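Local coordinates for protein putative xanthine dehydrogenase YAGS fad-binding subunit (Escherichia coli, PDB 5G5G) that probably oxidises aldehydes as the molybdenum cofactor-binding subunit of a periplasmic aldehyde oxidase, holding pterin cytosine dinucleotide and a dioxothiomolybdenum ion, at residues Arg605-Val610 / Pro668-Ile673; Lys203-Thr208 / Arg232-Tyr237; Ala65-Ala70 / Leu129-Tyr134; Asn310-Thr315 / Leu338-Leu343. One frame throughout, in Å; residues are numbered along the deposited sequence.

Interaction 1: residues Arg605-Val610 / Pro668-Ile673; sequences RRMLAV and PKQEVI
M607, A609, E671 and I673 carry the backbone bonds between two parallel strands. M607 N donates to K669 O at 2.9 Å, and M607 O receives E671 N. A609 repeats the pattern: its N reaches E671 O at 3.0 Å and its O takes I673 N at 2.9 Å. At the start of the pair, before the regular bonds, a water bridges the strands. It donates to R605 O at 2.9 Å and accepts from K669 N at 2.8 Å.

Strand 669-674 is the edge strand of a mixed sheet, and 602-612 is its inner neighbour. The connection between them runs through helix 619-638. That helix packs on M607, A609 and Q670 of one face, and on P668. Helix 401-412 lies on L608 and I673 of the other face. On the far side of 605-610, R605 and R606 both face E592, a classic beta bulge.

Apolar contacts run along both faces. M607 CG rests on P668 CG at 3.9 Å, and M607 lies alongside Q670, whose NE2 is held by T631. CG of L608 is anti to its backbone N (chi1 172°), which brings CD1 over to E671 CB at 3.7 Å.

Charged groups gather at the start of the pair. The aliphatic parts of R606 and K669 run side by side, with R606 CD 3.4 Å from K669 CE. Their charged ends part: R606 turns to E592 and to the carbonyl and ring of F412, while K669 forms a long salt bridge with E671. R605 pairs with E592 and D426.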
loop_
_atom_site.group_PDB
_atom_site.type_symbol
_atom_site.label_atom_id
_atom_site.label_comp_id
_atom_site.label_asym_id
_atom_site.label_seq_id
_atom_site.Cartn_x
_atom_site.Cartn_y
_atom_site.Cartn_z
ATOM N N ARG C 605 -4.927 12.351 14.944
ATOM C CA ARG C 605 -4.056 12.929 15.953
ATOM C C ARG C 605 -3.468 11.977 16.974
ATOM O O ARG C 605 -2.332 12.198 17.396
ATOM C CB ARG C 605 -4.767 14.041 16.685
ATOM C CG ARG C 605 -5.022 15.229 15.758
ATOM C CD ARG C 605 -6.154 16.111 16.248
ATOM N NE ARG C 605 -5.844 16.778 17.520
ATOM C CZ ARG C 605 -5.367 18.021 17.655
ATOM N NH1 ARG C 605 -5.128 18.776 16.612
ATOM N NH2 ARG C 605 -5.176 18.514 18.870
ATOM N N ARG C 606 -4.211 10.929 17.348
ATOM C CA ARG C 606 -3.794 9.973 18.341
ATOM C C ARG C 606 -4.650 8.728 18.166
ATOM O O ARG C 606 -5.863 8.844 17.917
ATOM C CB ARG C 606 -4.024 10.599 19.709
ATOM C CG ARG C 606 -3.460 9.839 20.864
ATOM C CD ARG C 606 -3.453 10.771 22.090
ATOM N NE ARG C 606 -4.688 11.547 22.335
ATOM C CZ ARG C 606 -5.547 11.352 23.351
ATOM N NH1 ARG C 606 -5.377 10.386 24.226
ATOM N NH2 ARG C 606 -6.591 12.133 23.516
ATOM N N MET C 607 -4.012 7.553 18.270
ATOM C CA MET C 607 -4.737 6.275 18.279
ATOM C C MET C 607 -4.256 5.381 19.397
ATOM O O MET C 607 -3.054 5.300 19.635
ATOM C CB MET C 607 -4.567 5.555 16.934
ATOM C CG MET C 607 -4.948 6.386 15.737
ATOM S SD MET C 607 -4.611 5.461 14.209
ATOM C CE MET C 607 -5.905 4.256 14.252
ATOM N N LEU C 608 -5.219 4.732 20.064
ATOM C CA LEU C 608 -4.953 3.722 21.078
ATOM C C LEU C 608 -5.733 2.465 20.721
ATOM O O LEU C 608 -6.916 2.541 20.412
ATOM C CB LEU C 608 -5.333 4.183 22.475
ATOM C CG LEU C 608 -5.267 3.132 23.593
ATOM C CD1 LEU C 608 -3.844 2.662 23.836
ATOM C CD2 LEU C 608 -5.875 3.681 24.878
ATOM N N ALA C 609 -5.083 1.319 20.747
ATOM C CA ALA C 609 -5.761 0.010 20.685
ATOM C C ALA C 609 -5.464 -0.775 21.973
ATOM O O ALA C 609 -4.296 -0.955 22.336
ATOM C CB ALA C 609 -5.283 -0.789 19.502
ATOM N N VAL C 610 -6.509 -1.268 22.621
ATOM C CA VAL C 610 -6.351 -2.186 23.705
ATOM C C VAL C 610 -6.907 -3.555 23.262
ATOM O O VAL C 610 -8.092 -3.682 22.939
ATOM C CB VAL C 610 -7.033 -1.690 25.001
ATOM C CG1 VAL C 610 -6.768 -2.658 26.142
ATOM C CG2 VAL C 610 -6.575 -0.260 25.396
ATOM N N PRO C 668 -0.140 9.263 13.235
ATOM C CA PRO C 668 -0.117 9.899 14.535
ATOM C C PRO C 668 0.638 9.030 15.509
ATOM O O PRO C 668 1.192 7.951 15.154
ATOM C CB PRO C 668 -1.575 9.927 14.922
ATOM C CG PRO C 668 -2.085 8.663 14.388
ATOM C CD PRO C 668 -1.322 8.410 13.096
ATOM N N LYS C 669 0.650 9.527 16.748
ATOM C CA LYS C 669 1.029 8.699 17.865
ATOM C C LYS C 669 0.106 7.479 17.853
ATOM O O LYS C 669 -1.111 7.642 17.784
ATOM C CB LYS C 669 0.856 9.527 19.134
ATOM C CG LYS C 669 1.039 8.843 20.467
ATOM C CD LYS C 669 0.736 9.903 21.548
ATOM C CE LYS C 669 -0.295 9.464 22.545
ATOM N NZ LYS C 669 0.399 8.479 23.410
ATOM N N GLN C 670 0.695 6.288 17.899
ATOM C CA GLN C 670 -0.066 5.008 17.964
ATOM C C GLN C 670 0.378 4.174 19.183
ATOM O O GLN C 670 1.538 3.738 19.260
ATOM C CB GLN C 670 0.114 4.211 16.702
ATOM C CG GLN C 670 -0.455 4.890 15.471
ATOM C CD GLN C 670 -0.114 4.138 14.174
ATOM O OE1 GLN C 670 0.991 3.571 14.001
ATOM N NE2 GLN C 670 -1.043 4.157 13.258
ATOM N N GLU C 671 -0.541 3.964 20.118
ATOM C CA GLU C 671 -0.270 3.196 21.347
ATOM C C GLU C 671 -1.070 1.907 21.355
ATOM O O GLU C 671 -2.175 1.849 20.851
ATOM C CB GLU C 671 -0.590 3.999 22.586
ATOM C CG GLU C 671 0.278 5.246 22.722
ATOM C CD GLU C 671 1.753 4.917 22.992
ATOM O OE1 GLU C 671 2.021 3.884 23.685
ATOM O OE2 GLU C 671 2.638 5.683 22.478
ATOM N N VAL C 672 -0.459 0.859 21.873
ATOM C CA VAL C 672 -1.082 -0.448 21.959
ATOM C C VAL C 672 -0.906 -0.993 23.382
ATOM O O VAL C 672 0.195 -0.919 23.922
ATOM C CB VAL C 672 -0.477 -1.449 20.970
ATOM C CG1 VAL C 672 -1.187 -2.804 21.084
ATOM C CG2 VAL C 672 -0.549 -0.979 19.518
ATOM N N ILE C 673 -1.966 -1.584 23.954
ATOM C CA ILE C 673 -1.861 -2.274 25.266
ATOM C C ILE C 673 -2.435 -3.659 25.036
ATOM O O ILE C 673 -3.547 -3.766 24.502
ATOM C CB ILE C 673 -2.671 -1.565 26.347
ATOM C CG1 ILE C 673 -2.050 -0.180 26.662
ATOM C CG2 ILE C 673 -2.755 -2.406 27.633
ATOM C CD1 ILE C 673 -2.886 0.677 27.565
HETATM O O HOH W 1 0.516 12.255 17.269
#

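Interaction 2: residues Lys203-Thr208 / Arg232-Tyr237; sequences KLTLWT and RIISPY
S235 OG donates to T208 O at 2.7 Å, coming from above the carbonyl plane rather than within it. The same hydroxyl is hydrogen-bonded to N210. Four backbone bonds precede it along the parallel strands. R232 N reaches L204 O, L206 N reaches R232 O, I234 N reaches L206 O at 2.8 Å, and T208 N reaches I234 O. The strands belong to a beta-alpha-beta unit, with helix 213-224 between them.

I234 and W207 dominate one face. I234 CD1 sits over the five-membered ring of W207, 4.0 Å from its centroid, in a CH-pi contact. I234 CG2 touches W207 CD1 at 3.6 Å. T205 CG2 lies over the same face of the indole, at its six-membered ring, and meets I234 CD1 at 3.6 Å. R232 extends away from this cluster to a salt bridge with D497.

On the opposite face L206 and I233 lie side by side, with L206 CB 3.9 Å from I233 CD1. I233 CG2 also meets T208 CG2. Helices 213-224 and 250-262 pack here, on L204, L206, T208 and I233. The backbone bonds fix the strand register, and the S235 hydroxyl prolongs the pairing by one link after the regular strand 231-234 has ended.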
loop_
_atom_site.group_PDB
_atom_site.type_symbol
_atom_site.label_atom_id
_atom_site.label_comp_id
_atom_site.label_asym_id
_atom_site.label_seq_id
_atom_site.Cartn_x
_atom_site.Cartn_y
_atom_site.Cartn_z
ATOM N N LYS C 203 9.886 -32.838 -12.545
ATOM C CA LYS C 203 9.867 -32.206 -11.218
ATOM C C LYS C 203 9.907 -30.677 -11.382
ATOM O O LYS C 203 10.731 -30.186 -12.075
ATOM C CB LYS C 203 11.101 -32.621 -10.395
ATOM C CG LYS C 203 11.330 -34.122 -10.243
ATOM C CD LYS C 203 10.205 -34.786 -9.497
ATOM C CE LYS C 203 10.354 -36.297 -9.531
ATOM N NZ LYS C 203 10.901 -36.713 -8.233
ATOM N N LEU C 204 9.044 -29.963 -10.688
ATOM C CA LEU C 204 8.970 -28.491 -10.742
ATOM C C LEU C 204 9.408 -27.931 -9.405
ATOM O O LEU C 204 8.926 -28.408 -8.362
ATOM C CB LEU C 204 7.528 -28.116 -10.996
ATOM C CG LEU C 204 7.098 -26.664 -10.816
ATOM C CD1 LEU C 204 7.814 -25.724 -11.788
ATOM C CD2 LEU C 204 5.612 -26.503 -10.963
ATOM N N THR C 205 10.265 -26.917 -9.409
ATOM C CA THR C 205 10.489 -26.116 -8.229
ATOM C C THR C 205 10.016 -24.715 -8.518
ATOM O O THR C 205 10.337 -24.169 -9.576
ATOM C CB THR C 205 11.996 -26.114 -7.824
ATOM O OG1 THR C 205 12.412 -27.490 -7.704
ATOM C CG2 THR C 205 12.217 -25.407 -6.505
ATOM N N LEU C 206 9.194 -24.156 -7.625
ATOM C CA LEU C 206 8.649 -22.808 -7.779
ATOM C C LEU C 206 9.060 -21.998 -6.568
ATOM O O LEU C 206 8.674 -22.336 -5.429
ATOM C CB LEU C 206 7.123 -22.829 -7.887
ATOM C CG LEU C 206 6.532 -21.488 -8.348
ATOM C CD1 LEU C 206 6.534 -21.385 -9.883
ATOM C CD2 LEU C 206 5.138 -21.249 -7.835
ATOM N N TRP C 207 9.803 -20.934 -6.808
ATOM C CA TRP C 207 10.074 -19.920 -5.808
ATOM C C TRP C 207 8.978 -18.893 -6.002
ATOM O O TRP C 207 8.707 -18.431 -7.133
ATOM C CB TRP C 207 11.411 -19.263 -6.061
ATOM C CG TRP C 207 12.612 -20.157 -5.794
ATOM C CD1 TRP C 207 13.390 -20.148 -4.691
ATOM C CD2 TRP C 207 13.159 -21.176 -6.651
ATOM N NE1 TRP C 207 14.411 -21.079 -4.800
ATOM C CE2 TRP C 207 14.296 -21.718 -5.999
ATOM C CE3 TRP C 207 12.840 -21.651 -7.947
ATOM C CZ2 TRP C 207 15.103 -22.733 -6.578
ATOM C CZ3 TRP C 207 13.599 -22.690 -8.477
ATOM C CH2 TRP C 207 14.730 -23.210 -7.823
ATOM N N THR C 208 8.317 -18.513 -4.921
ATOM C CA THR C 208 7.135 -17.682 -5.086
ATOM C C THR C 208 6.916 -16.819 -3.853
ATOM O O THR C 208 7.738 -16.836 -2.914
ATOM C CB THR C 208 5.890 -18.594 -5.393
ATOM O OG1 THR C 208 4.756 -17.820 -5.830
ATOM C CG2 THR C 208 5.534 -19.409 -4.173
ATOM N N ARG C 232 7.673 -28.663 -5.719
ATOM C CA ARG C 232 8.273 -28.137 -4.536
ATOM C C ARG C 232 8.020 -26.622 -4.598
ATOM O O ARG C 232 8.287 -25.989 -5.608
ATOM C CB ARG C 232 9.764 -28.420 -4.407
ATOM C CG ARG C 232 10.415 -27.836 -3.148
ATOM C CD ARG C 232 11.862 -28.254 -3.005
ATOM N NE ARG C 232 12.553 -27.614 -1.882
ATOM C CZ ARG C 232 13.845 -27.737 -1.621
ATOM N NH1 ARG C 232 14.679 -28.423 -2.422
ATOM N NH2 ARG C 232 14.366 -27.152 -0.570
ATOM N N ILE C 233 7.494 -26.077 -3.499
ATOM C CA ILE C 233 7.219 -24.653 -3.392
ATOM C C ILE C 233 8.166 -24.045 -2.339
ATOM O O ILE C 233 8.306 -24.599 -1.220
ATOM C CB ILE C 233 5.734 -24.431 -2.962
ATOM C CG1 ILE C 233 4.717 -25.070 -3.921
ATOM C CG2 ILE C 233 5.448 -22.964 -2.745
ATOM C CD1 ILE C 233 4.806 -24.593 -5.358
ATOM N N ILE C 234 8.707 -22.854 -2.639
ATOM C CA ILE C 234 9.670 -22.161 -1.796
ATOM C C ILE C 234 9.270 -20.692 -1.659
ATOM O O ILE C 234 9.085 -20.031 -2.650
ATOM C CB ILE C 234 11.104 -22.273 -2.414
ATOM C CG1 ILE C 234 11.467 -23.746 -2.524
ATOM C CG2 ILE C 234 12.090 -21.471 -1.615
ATOM C CD1 ILE C 234 12.767 -24.023 -3.232
ATOM N N SER C 235 8.994 -20.250 -0.419
ATOM C CA SER C 235 8.664 -18.867 -0.141
ATOM C C SER C 235 9.108 -18.462 1.295
ATOM O O SER C 235 8.253 -18.274 2.185
ATOM C CB SER C 235 7.149 -18.686 -0.348
ATOM O OG SER C 235 6.844 -17.317 -0.457
ATOM N N PRO C 236 10.421 -18.337 1.530
ATOM C CA PRO C 236 10.917 -18.068 2.887
ATOM C C PRO C 236 10.726 -16.640 3.326
ATOM O O PRO C 236 10.664 -16.371 4.524
ATOM C CB PRO C 236 12.423 -18.466 2.802
ATOM C CG PRO C 236 12.777 -18.210 1.352
ATOM C CD PRO C 236 11.540 -18.649 0.599
ATOM N N TYR C 237 10.658 -15.719 2.368
ATOM C CA TYR C 237 10.404 -14.286 2.616
ATOM C C TYR C 237 9.341 -13.754 1.668
ATOM O O TYR C 237 9.433 -13.949 0.451
ATOM C CB TYR C 237 11.684 -13.430 2.512
ATOM C CG TYR C 237 12.707 -13.878 3.494
ATOM C CD1 TYR C 237 12.576 -13.568 4.828
ATOM C CD2 TYR C 237 13.760 -14.713 3.094
ATOM C CE1 TYR C 237 13.484 -14.046 5.765
ATOM C CE2 TYR C 237 14.650 -15.205 4.030
ATOM C CZ TYR C 237 14.482 -14.863 5.354
ATOM O OH TYR C 237 15.368 -15.354 6.255
#

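Interaction 3: residues Ala65-Ala70 / Leu129-Tyr134; sequences ALDTDA and LVQAHY
D67 and Q131 form a hydrogen-bonded pair of an antiparallel sheet. D67 N donates to Q131 O at 2.8 Å, nearly straight at 173°. Q131 N returns a bond to D67 O at 3.0 Å. Their side chains lie on the same face of the sheet. Q131 stretches out with CG anti to its backbone N (chi1 175°), and its NE2 reaches D67 OD2 at 3.2 Å. This bond is weak and strongly bent. The carboxylate and amide planes stand 84° apart.

A65 is the next hydrogen-bonded partner, facing H133. A65 O accepts H133 N at 3.0 Å. The return bond, from A65 N to H133 O, is longer at 3.3 Å. H133 O also takes a weak bond from T64.

These strands, 61-67 and 131-136, are neighbours in a three-stranded antiparallel sheet within the a/b hammerhead domain of the aldehyde oxidase and xanthine dehydrogenase family. Between the two bonded pairs, L66 turns to the other face. Its CD1 touches V130 CG1 at 3.6 Å and also A132 CB. Strand 111-117 lies against L66, V130 and A132 on this side.

Beyond the strands, a water donates to both D67 O and L129 O, the latter at 2.8 Å. A70, at the start of helix 69-72, packs its CB against L129 CB. Another protein chain of the assembly touches both residues.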
loop_
_atom_site.group_PDB
_atom_site.type_symbol
_atom_site.label_atom_id
_atom_site.label_comp_id
_atom_site.label_asym_id
_atom_site.label_seq_id
_atom_site.Cartn_x
_atom_site.Cartn_y
_atom_site.Cartn_z
ATOM N N ALA C 65 -9.755 -13.639 -31.147
ATOM C CA ALA C 65 -8.431 -14.153 -31.518
ATOM C C ALA C 65 -7.297 -13.608 -30.634
ATOM O O ALA C 65 -7.421 -12.580 -29.947
ATOM C CB ALA C 65 -8.172 -13.890 -32.981
ATOM N N LEU C 66 -6.202 -14.334 -30.654
ATOM C CA LEU C 66 -5.065 -13.965 -29.889
ATOM C C LEU C 66 -3.865 -14.317 -30.731
ATOM O O LEU C 66 -3.490 -15.469 -30.827
ATOM C CB LEU C 66 -5.065 -14.739 -28.566
ATOM C CG LEU C 66 -3.920 -14.366 -27.641
ATOM C CD1 LEU C 66 -3.908 -12.868 -27.340
ATOM C CD2 LEU C 66 -4.026 -15.131 -26.313
ATOM N N ASP C 67 -3.300 -13.328 -31.392
ATOM C CA ASP C 67 -2.282 -13.609 -32.377
ATOM C C ASP C 67 -0.942 -13.222 -31.812
ATOM O O ASP C 67 -0.809 -12.276 -31.075
ATOM C CB ASP C 67 -2.620 -12.940 -33.661
ATOM C CG ASP C 67 -3.936 -13.413 -34.214
ATOM O OD1 ASP C 67 -4.079 -14.670 -34.444
ATOM O OD2 ASP C 67 -4.867 -12.565 -34.346
ATOM N N THR C 68 0.051 -14.047 -32.082
ATOM C CA THR C 68 1.317 -13.921 -31.376
ATOM C C THR C 68 2.519 -13.883 -32.324
ATOM O O THR C 68 3.645 -13.861 -31.815
ATOM C CB THR C 68 1.493 -15.120 -30.415
ATOM O OG1 THR C 68 1.486 -16.311 -31.209
ATOM C CG2 THR C 68 0.363 -15.162 -29.403
ATOM N N ASP C 69 2.303 -13.820 -33.643
ATOM C CA ASP C 69 3.408 -13.855 -34.596
ATOM C C ASP C 69 4.339 -12.656 -34.434
ATOM O O ASP C 69 5.583 -12.811 -34.438
ATOM C CB ASP C 69 2.969 -13.893 -36.074
ATOM C CG ASP C 69 2.507 -15.282 -36.561
ATOM O OD1 ASP C 69 2.438 -16.245 -35.827
ATOM O OD2 ASP C 69 2.223 -15.396 -37.764
ATOM N N ALA C 70 3.757 -11.459 -34.297
ATOM C CA ALA C 70 4.625 -10.284 -34.161
ATOM C C ALA C 70 5.471 -10.334 -32.894
ATOM O O ALA C 70 6.652 -9.925 -32.919
ATOM C CB ALA C 70 3.821 -8.994 -34.214
ATOM N N LEU C 129 3.109 -6.159 -28.514
ATOM C CA LEU C 129 2.790 -6.639 -29.853
ATOM C C LEU C 129 1.765 -7.796 -29.922
ATOM O O LEU C 129 1.335 -8.131 -31.020
ATOM C CB LEU C 129 4.064 -7.082 -30.572
ATOM C CG LEU C 129 5.179 -6.045 -30.616
ATOM C CD1 LEU C 129 6.386 -6.563 -31.397
ATOM C CD2 LEU C 129 4.645 -4.785 -31.239
ATOM N N VAL C 130 1.407 -8.392 -28.793
ATOM C CA VAL C 130 0.451 -9.479 -28.795
ATOM C C VAL C 130 -0.897 -8.880 -29.254
ATOM O O VAL C 130 -1.332 -7.914 -28.664
ATOM C CB VAL C 130 0.366 -10.126 -27.410
ATOM C CG1 VAL C 130 -0.786 -11.120 -27.313
ATOM C CG2 VAL C 130 1.684 -10.835 -27.116
ATOM N N GLN C 131 -1.538 -9.480 -30.242
ATOM C CA GLN C 131 -2.723 -8.892 -30.890
ATOM C C GLN C 131 -3.939 -9.645 -30.343
ATOM O O GLN C 131 -4.235 -10.748 -30.765
ATOM C CB GLN C 131 -2.557 -9.019 -32.407
ATOM C CG GLN C 131 -3.736 -8.577 -33.254
ATOM C CD GLN C 131 -3.508 -8.773 -34.765
ATOM O OE1 GLN C 131 -2.604 -8.149 -35.343
ATOM N NE2 GLN C 131 -4.309 -9.651 -35.418
ATOM N N ALA C 132 -4.677 -9.020 -29.456
ATOM C CA ALA C 132 -5.907 -9.607 -28.903
ATOM C C ALA C 132 -7.113 -8.882 -29.468
ATOM O O ALA C 132 -7.142 -7.659 -29.437
ATOM C CB ALA C 132 -5.928 -9.498 -27.412
ATOM N N HIS C 133 -8.066 -9.604 -30.021
ATOM C CA HIS C 133 -9.321 -8.978 -30.421
ATOM C C HIS C 133 -10.478 -9.678 -29.712
ATOM O O HIS C 133 -10.482 -10.913 -29.487
ATOM C CB HIS C 133 -9.513 -8.928 -31.945
ATOM C CG HIS C 133 -8.444 -8.171 -32.678
ATOM N ND1 HIS C 133 -7.923 -8.606 -33.876
ATOM C CD2 HIS C 133 -7.801 -7.012 -32.388
ATOM C CE1 HIS C 133 -6.996 -7.755 -34.285
ATOM N NE2 HIS C 133 -6.902 -6.780 -33.398
ATOM N N TYR C 134 -11.472 -8.853 -29.393
ATOM C CA TYR C 134 -12.580 -9.189 -28.506
ATOM C C TYR C 134 -13.982 -8.825 -29.042
ATOM O O TYR C 134 -14.138 -7.896 -29.850
ATOM C CB TYR C 134 -12.446 -8.411 -27.204
ATOM C CG TYR C 134 -11.104 -8.417 -26.528
ATOM C CD1 TYR C 134 -10.107 -7.505 -26.896
ATOM C CD2 TYR C 134 -10.859 -9.275 -25.460
ATOM C CE1 TYR C 134 -8.877 -7.470 -26.254
ATOM C CE2 TYR C 134 -9.648 -9.251 -24.805
ATOM C CZ TYR C 134 -8.671 -8.338 -25.187
ATOM O OH TYR C 134 -7.484 -8.286 -24.516
HETATM O O HOH W 2 1.909 -10.761 -31.772
#

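Interaction 4: residues Asn310-Thr315 / Leu338-Leu343; sequences NLPGGT and LATLDL
N310 meets A339 and L341 through its backbone. N310 N donates to A339 O at 3.1 Å. N310 O accepts L341 N at 2.9 Å, and this donor stands well above the carbonyl plane. The two bonds straddle T340, which pairs with N310 as a parallel beta bridge where the strands end.

Apolar groups pack beside this link. L338 CD2 approaches G314 O at 3.6 Å. P312 meets T340 about at a right angle, with P312 CG 4.1 Å from T340 CG2. L311 reaches further along, placing CD2 3.4 Å from L343 O. Its CG is anti to the carbonyl carbon (chi1 -69°), and although its CB points away from 338-343, the branched end comes back to it.

The loop that presents these groups is held by N310 itself. N310 OD1 accepts L311 N at 2.8 Å. N310 ND2 donates to T315 O at 3.0 Å, on a carbonyl lone pair and in the plane of both groups. The amide therefore spans a type II beta turn from L311 to G314, closed by G314 N to L311 O. G313 has a positive phi, which suits glycine. ND2 is also bonded to G346 O.

Strands 299-310 and 331-340 are parallel neighbours in a mixed sheet. The D342 carboxylate bonds A140 N, and helix 143-147 packs on A339 and L341.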
loop_
_atom_site.group_PDB
_atom_site.type_symbol
_atom_site.label_atom_id
_atom_site.label_comp_id
_atom_site.label_asym_id
_atom_site.label_seq_id
_atom_site.Cartn_x
_atom_site.Cartn_y
_atom_site.Cartn_z
ATOM N N ASN C 310 -19.888 -10.927 -6.450
ATOM C CA ASN C 310 -18.709 -11.620 -6.940
ATOM C C ASN C 310 -19.001 -12.314 -8.248
ATOM O O ASN C 310 -20.172 -12.396 -8.703
ATOM C CB ASN C 310 -18.220 -12.665 -5.881
ATOM C CG ASN C 310 -16.726 -12.741 -5.794
ATOM O OD1 ASN C 310 -16.028 -12.537 -6.801
ATOM N ND2 ASN C 310 -16.214 -13.047 -4.611
ATOM N N LEU C 311 -17.943 -12.893 -8.825
ATOM C CA LEU C 311 -18.067 -13.698 -10.012
ATOM C C LEU C 311 -18.873 -14.931 -9.620
ATOM O O LEU C 311 -18.888 -15.264 -8.433
ATOM C CB LEU C 311 -16.684 -14.146 -10.486
ATOM C CG LEU C 311 -15.825 -13.022 -11.033
ATOM C CD1 LEU C 311 -14.409 -13.518 -11.214
ATOM C CD2 LEU C 311 -16.351 -12.533 -12.365
ATOM N N PRO C 312 -19.531 -15.597 -10.578
ATOM C CA PRO C 312 -20.290 -16.813 -10.223
ATOM C C PRO C 312 -19.462 -17.862 -9.447
ATOM O O PRO C 312 -18.336 -18.198 -9.850
ATOM C CB PRO C 312 -20.663 -17.393 -11.575
ATOM C CG PRO C 312 -20.749 -16.223 -12.489
ATOM C CD PRO C 312 -19.598 -15.340 -12.031
ATOM N N GLY C 313 -20.025 -18.335 -8.340
ATOM C CA GLY C 313 -19.347 -19.266 -7.481
ATOM C C GLY C 313 -18.390 -18.649 -6.490
ATOM O O GLY C 313 -17.805 -19.364 -5.689
ATOM N N GLY C 314 -18.199 -17.323 -6.533
ATOM C CA GLY C 314 -17.313 -16.687 -5.587
ATOM C C GLY C 314 -17.894 -16.473 -4.204
ATOM O O GLY C 314 -19.081 -16.703 -3.955
ATOM N N THR C 315 -17.019 -16.083 -3.313
ATOM C CA THR C 315 -17.385 -15.937 -1.888
ATOM C C THR C 315 -18.133 -14.604 -1.603
ATOM O O THR C 315 -17.792 -13.577 -2.173
ATOM C CB THR C 315 -16.138 -15.995 -0.980
ATOM O OG1 THR C 315 -16.545 -15.865 0.378
ATOM C CG2 THR C 315 -15.163 -14.886 -1.209
ATOM N N LEU C 338 -25.897 -12.254 -1.912
ATOM C CA LEU C 338 -24.766 -12.321 -2.826
ATOM C C LEU C 338 -25.218 -12.027 -4.259
ATOM O O LEU C 338 -25.939 -12.836 -4.859
ATOM C CB LEU C 338 -24.115 -13.718 -2.713
ATOM C CG LEU C 338 -22.875 -13.894 -3.595
ATOM C CD1 LEU C 338 -21.779 -12.894 -3.336
ATOM C CD2 LEU C 338 -22.410 -15.321 -3.396
ATOM N N ALA C 339 -24.808 -10.886 -4.795
ATOM C CA ALA C 339 -25.071 -10.552 -6.202
ATOM C C ALA C 339 -23.996 -11.160 -7.075
ATOM O O ALA C 339 -22.892 -11.467 -6.607
ATOM C CB ALA C 339 -25.084 -9.046 -6.401
ATOM N N THR C 340 -24.323 -11.245 -8.364
ATOM C CA THR C 340 -23.329 -11.582 -9.378
ATOM C C THR C 340 -22.782 -10.312 -10.019
ATOM O O THR C 340 -23.533 -9.544 -10.600
ATOM C CB THR C 340 -23.941 -12.529 -10.407
ATOM O OG1 THR C 340 -24.284 -13.713 -9.694
ATOM C CG2 THR C 340 -22.920 -12.891 -11.491
ATOM N N LEU C 341 -21.468 -10.128 -9.926
ATOM C CA LEU C 341 -20.807 -8.981 -10.551
ATOM C C LEU C 341 -19.647 -9.503 -11.366
ATOM O O LEU C 341 -18.944 -10.375 -10.887
ATOM C CB LEU C 341 -20.288 -7.952 -9.538
ATOM C CG LEU C 341 -21.295 -7.236 -8.587
ATOM C CD1 LEU C 341 -20.567 -6.358 -7.586
ATOM C CD2 LEU C 341 -22.288 -6.420 -9.415
ATOM N N ASP C 342 -19.423 -8.880 -12.528
ATOM C CA ASP C 342 -18.374 -9.258 -13.452
ATOM C C ASP C 342 -17.132 -8.409 -13.294
ATOM O O ASP C 342 -16.366 -8.241 -14.231
ATOM C CB ASP C 342 -18.921 -9.154 -14.886
ATOM C CG ASP C 342 -20.078 -10.093 -15.108
ATOM O OD1 ASP C 342 -19.796 -11.303 -15.051
ATOM O OD2 ASP C 342 -21.258 -9.622 -15.247
ATOM N N LEU C 343 -16.954 -7.808 -12.128
ATOM C CA LEU C 343 -15.699 -7.210 -11.742
ATOM C C LEU C 343 -14.682 -8.323 -11.454
ATOM O O LEU C 343 -15.029 -9.503 -11.448
ATOM C CB LEU C 343 -15.911 -6.375 -10.498
ATOM C CG LEU C 343 -16.721 -5.093 -10.661
ATOM C CD1 LEU C 343 -17.107 -4.533 -9.308
ATOM C CD2 LEU C 343 -15.957 -4.045 -11.459
#

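Overall arrangement
The four contacts follow one another along the chain in the order 3, 2, 4, 1, and no two touch. Interactions 2 and 4 both belong to the first molybdopterin cofactor-binding region, yet their centres are 31 Å apart. Interaction 3 belongs to the hammerhead domain and is the furthest out, about 38 Å from the chain centre. Its nearest atoms are about 13 Å from interaction 4. Interaction 1 lies on the other side of the chain's centre from the other three. Three contacts approach the cofactors: the side chain of T315 is about 10 Å from the dioxothiomolybdenum ion, and those of V672 and S235 are each about 11 Å from the pterin cytosine dinucleotide.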